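Local coordinates for protein benzoate transport porin BenP (Acinetobacter baumannii AB307-0294, PDB 5DL8) that probably acts as an outer-membrane porin of the OprD family, a beta-barrel channel that lets small molecules cross the outer membrane, at residues Thr259-Glu271 against Leu282-Pro294. Residues are numbered along the deposited sequence; the frame is centred on the assembly and turned at random.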
# COMPACT_ATOMS: atom_id res chain seq x y z
N THR A 259 24.63 -11.60 -1.35
CA THR A 259 24.18 -11.34 0.05
C THR A 259 22.96 -12.16 0.63
O THR A 259 23.17 -12.84 1.62
CB THR A 259 23.99 -9.81 0.34
OG1 THR A 259 25.24 -9.14 0.45
CG2 THR A 259 23.33 -9.59 1.66
N PHE A 260 21.74 -12.12 0.07
CA PHE A 260 20.58 -12.73 0.75
C PHE A 260 20.09 -14.12 0.35
O PHE A 260 19.33 -14.80 1.07
CB PHE A 260 19.39 -11.74 0.82
CG PHE A 260 19.72 -10.43 1.48
CD1 PHE A 260 19.85 -10.34 2.89
CD2 PHE A 260 19.96 -9.30 0.71
CE1 PHE A 260 20.16 -9.12 3.52
CE2 PHE A 260 20.31 -8.08 1.32
CZ PHE A 260 20.40 -7.98 2.73
N ASP A 261 20.43 -14.67 -0.77
CA ASP A 261 19.60 -15.89 -1.04
C ASP A 261 18.01 -15.58 -0.87
O ASP A 261 17.27 -16.02 0.09
CB ASP A 261 20.11 -17.12 -0.21
CG ASP A 261 21.60 -17.56 -0.61
OD1 ASP A 261 22.27 -16.92 -1.45
OD2 ASP A 261 22.07 -18.59 -0.13
N ILE A 262 17.58 -14.66 -1.70
CA ILE A 262 16.17 -14.46 -2.01
C ILE A 262 15.90 -15.38 -3.24
O ILE A 262 16.63 -15.36 -4.22
CB ILE A 262 15.91 -12.99 -2.17
CG1 ILE A 262 16.03 -12.25 -0.77
CG2 ILE A 262 14.59 -12.78 -2.82
CD1 ILE A 262 16.06 -10.69 -0.77
N ASP A 263 14.97 -16.33 -3.07
CA ASP A 263 14.53 -17.27 -4.08
C ASP A 263 13.01 -17.56 -3.85
O ASP A 263 12.63 -18.54 -3.15
CB ASP A 263 15.28 -18.53 -3.91
CG ASP A 263 14.86 -19.57 -4.94
OD1 ASP A 263 14.77 -19.21 -6.11
OD2 ASP A 263 14.65 -20.73 -4.55
N ALA A 264 12.15 -16.73 -4.39
CA ALA A 264 10.72 -16.96 -4.21
C ALA A 264 9.82 -16.56 -5.35
O ALA A 264 9.97 -15.49 -5.96
CB ALA A 264 10.23 -16.24 -2.92
N GLU A 265 8.81 -17.39 -5.55
CA GLU A 265 7.68 -17.05 -6.48
C GLU A 265 6.39 -16.94 -5.64
O GLU A 265 6.21 -17.74 -4.66
CB GLU A 265 7.41 -18.14 -7.51
CG GLU A 265 8.54 -18.33 -8.46
CD GLU A 265 8.23 -19.49 -9.44
OE1 GLU A 265 8.27 -20.67 -8.96
OE2 GLU A 265 7.85 -19.20 -10.62
N ASN A 266 5.51 -16.05 -6.05
CA ASN A 266 4.15 -15.92 -5.41
C ASN A 266 3.09 -15.94 -6.49
O ASN A 266 3.02 -15.09 -7.39
CB ASN A 266 4.09 -14.73 -4.47
CG ASN A 266 2.67 -14.37 -3.99
OD1 ASN A 266 1.69 -14.84 -4.47
ND2 ASN A 266 2.59 -13.44 -3.07
N ILE A 267 2.34 -17.02 -6.50
CA ILE A 267 1.34 -17.18 -7.51
C ILE A 267 -0.01 -17.04 -6.82
O ILE A 267 -0.26 -17.74 -5.86
CB ILE A 267 1.47 -18.60 -8.20
CG1 ILE A 267 2.91 -18.73 -8.69
CG2 ILE A 267 0.57 -18.69 -9.37
CD1 ILE A 267 3.27 -19.96 -9.53
N GLY A 268 -0.92 -16.31 -7.47
CA GLY A 268 -2.22 -15.99 -6.93
C GLY A 268 -3.37 -15.93 -7.92
O GLY A 268 -3.17 -15.65 -9.09
N LEU A 269 -4.54 -16.29 -7.44
CA LEU A 269 -5.79 -16.23 -8.17
C LEU A 269 -6.87 -15.65 -7.25
O LEU A 269 -7.05 -16.10 -6.10
CB LEU A 269 -6.13 -17.64 -8.66
CG LEU A 269 -7.45 -17.68 -9.48
CD1 LEU A 269 -7.44 -16.93 -10.82
CD2 LEU A 269 -7.96 -19.12 -9.76
N LEU A 270 -7.55 -14.60 -7.69
CA LEU A 270 -8.67 -14.08 -7.01
C LEU A 270 -9.88 -13.97 -7.88
O LEU A 270 -9.79 -13.43 -9.03
CB LEU A 270 -8.33 -12.67 -6.53
CG LEU A 270 -9.35 -11.93 -5.63
CD1 LEU A 270 -9.69 -12.68 -4.37
CD2 LEU A 270 -8.80 -10.55 -5.29
N GLU A 271 -11.01 -14.38 -7.33
CA GLU A 271 -12.29 -14.26 -8.04
C GLU A 271 -13.23 -13.54 -7.11
O GLU A 271 -13.58 -14.12 -6.08
CB GLU A 271 -12.97 -15.58 -8.35
CG GLU A 271 -12.20 -16.56 -9.14
CD GLU A 271 -12.04 -16.11 -10.55
OE1 GLU A 271 -12.94 -15.51 -11.11
OE2 GLU A 271 -10.94 -16.28 -11.08
N LEU A 282 -13.26 -15.31 -3.41
CA LEU A 282 -12.43 -16.45 -3.02
C LEU A 282 -11.09 -16.27 -3.66
O LEU A 282 -11.01 -15.99 -4.88
CB LEU A 282 -12.97 -17.80 -3.57
CG LEU A 282 -14.34 -18.26 -3.20
CD1 LEU A 282 -14.93 -19.33 -4.17
CD2 LEU A 282 -14.19 -18.75 -1.78
N GLY A 283 -10.02 -16.54 -2.90
CA GLY A 283 -8.70 -16.54 -3.48
C GLY A 283 -7.81 -17.66 -2.94
O GLY A 283 -8.05 -18.24 -1.84
N TYR A 284 -6.72 -17.87 -3.69
CA TYR A 284 -5.69 -18.87 -3.43
C TYR A 284 -4.32 -18.22 -3.73
O TYR A 284 -4.17 -17.49 -4.68
CB TYR A 284 -5.86 -20.14 -4.26
CG TYR A 284 -4.73 -21.16 -3.96
CD1 TYR A 284 -4.69 -21.85 -2.72
CD2 TYR A 284 -3.61 -21.36 -4.89
CE1 TYR A 284 -3.66 -22.77 -2.45
CE2 TYR A 284 -2.54 -22.27 -4.60
CZ TYR A 284 -2.60 -23.01 -3.40
OH TYR A 284 -1.61 -23.90 -3.05
N GLN A 285 -3.37 -18.47 -2.88
CA GLN A 285 -2.03 -18.01 -3.04
C GLN A 285 -1.00 -19.05 -2.53
O GLN A 285 -1.14 -19.73 -1.49
CB GLN A 285 -1.80 -16.67 -2.29
CG GLN A 285 -0.36 -16.25 -1.99
CD GLN A 285 -0.32 -14.84 -1.32
OE1 GLN A 285 -0.65 -13.85 -1.94
NE2 GLN A 285 0.04 -14.78 -0.03
N GLN A 286 0.09 -19.09 -3.24
CA GLN A 286 1.15 -20.01 -2.93
C GLN A 286 2.52 -19.39 -3.06
O GLN A 286 2.79 -18.81 -4.10
CB GLN A 286 1.07 -21.23 -3.87
CG GLN A 286 1.74 -22.40 -3.27
CD GLN A 286 1.63 -23.72 -4.03
OE1 GLN A 286 0.55 -24.15 -4.39
NE2 GLN A 286 2.78 -24.45 -4.13
N ILE A 287 3.42 -19.67 -2.12
CA ILE A 287 4.74 -19.16 -2.19
C ILE A 287 5.63 -20.37 -2.50
O ILE A 287 5.53 -21.49 -1.82
CB ILE A 287 5.23 -18.57 -0.84
CG1 ILE A 287 4.17 -17.66 -0.26
CG2 ILE A 287 6.65 -17.97 -1.01
CD1 ILE A 287 3.92 -16.44 -1.13
N ILE A 288 6.54 -20.18 -3.45
CA ILE A 288 7.38 -21.32 -4.00
C ILE A 288 8.85 -20.97 -4.06
O ILE A 288 9.19 -19.83 -4.41
CB ILE A 288 6.93 -21.80 -5.42
CG1 ILE A 288 5.39 -21.89 -5.52
CG2 ILE A 288 7.53 -23.22 -5.76
CD1 ILE A 288 4.82 -21.89 -6.90
N GLY A 289 9.70 -21.91 -3.67
CA GLY A 289 11.11 -21.64 -3.66
C GLY A 289 11.71 -21.87 -2.30
O GLY A 289 11.05 -22.39 -1.38
N GLU A 290 12.98 -21.57 -2.22
CA GLU A 290 13.73 -21.80 -1.06
C GLU A 290 13.72 -20.61 -0.04
O GLU A 290 14.44 -20.71 0.96
CB GLU A 290 15.18 -22.18 -1.46
CG GLU A 290 15.20 -23.54 -2.10
CD GLU A 290 16.64 -24.00 -2.56
OE1 GLU A 290 17.53 -23.13 -2.75
OE2 GLU A 290 16.81 -25.25 -2.67
N SER A 291 12.96 -19.54 -0.27
CA SER A 291 12.85 -18.48 0.72
C SER A 291 11.38 -18.05 0.85
O SER A 291 10.52 -18.36 0.01
CB SER A 291 13.77 -17.31 0.42
OG SER A 291 13.17 -16.41 -0.53
N ALA A 292 11.10 -17.39 2.00
CA ALA A 292 9.90 -16.52 2.12
C ALA A 292 9.93 -15.42 1.01
O ALA A 292 11.01 -15.03 0.49
CB ALA A 292 9.88 -15.85 3.53
N TYR A 293 8.73 -14.93 0.66
CA TYR A 293 8.59 -13.82 -0.25
C TYR A 293 9.07 -12.53 0.47
O TYR A 293 8.58 -12.23 1.49
CB TYR A 293 7.17 -13.67 -0.84
CG TYR A 293 7.23 -12.77 -2.03
CD1 TYR A 293 7.55 -13.31 -3.26
CD2 TYR A 293 7.12 -11.41 -1.93
CE1 TYR A 293 7.70 -12.52 -4.36
CE2 TYR A 293 7.31 -10.58 -3.04
CZ TYR A 293 7.62 -11.15 -4.24
OH TYR A 293 7.86 -10.45 -5.42
N PRO A 294 10.07 -11.81 -0.06
CA PRO A 294 10.64 -10.61 0.64
C PRO A 294 9.85 -9.34 0.52
O PRO A 294 9.29 -9.01 -0.50
CB PRO A 294 11.97 -10.41 -0.14
CG PRO A 294 11.64 -10.82 -1.52
CD PRO A 294 10.66 -11.96 -1.42
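In a beta hairpin of the barrel wall, Glu265, Ile267, Leu269 and Glu271 pair antiparallel with Ile288, Gln286, Tyr284 and Leu282. Each couple is joined by two backbone hydrogen bonds, those of Glu265 with Ile288 being short: N to O is 2.7 Å in both directions. At the non-hydrogen-bonded pairs Asn266-Ile287, Gly268-Gln285 and Leu270-Gly283 the CA atoms lie closer together, and Leu270 CD1 swings back to 3.6 Å from Leu282 O.

On the outer face, where Leu269 touches a bound detergent, the CD1 methyls of Ile267 and Ile288 touch at 3.6 Å where the two side chains cross at a slant. This face of the OprD-family barrel wall mixes apolar groups with polar ones: Glu265 bonds to Tyr250, Glu271 to Ser246. The other face is also mixed. The Asn266 amide stands 75° to that of Gln285, and its ND2 makes only a weak bond to OE1, while Gln285 NE2 binds the carbonyls of Gly312 and Phe313. Ile287 CD1 packs against Asn266 CG at 3.7 Å.

Beyond Gly289 the chain turns inward. Asp263 N donates almost straight to Ser291 OG (3.1 Å, 165°), and Ser291 N returns to Asp263 O from above the carbonyl plane. Asp263 holds its carboxylate trans to N (chi1 179°), which carries OD2 to within 3.0 Å of Glu290 N. Tyr293 then lies obliquely against Ala264 CB and Asn266 CB, its hydroxyl bonded to Lys228, and Pro294 CG rests on Ile262 CG2.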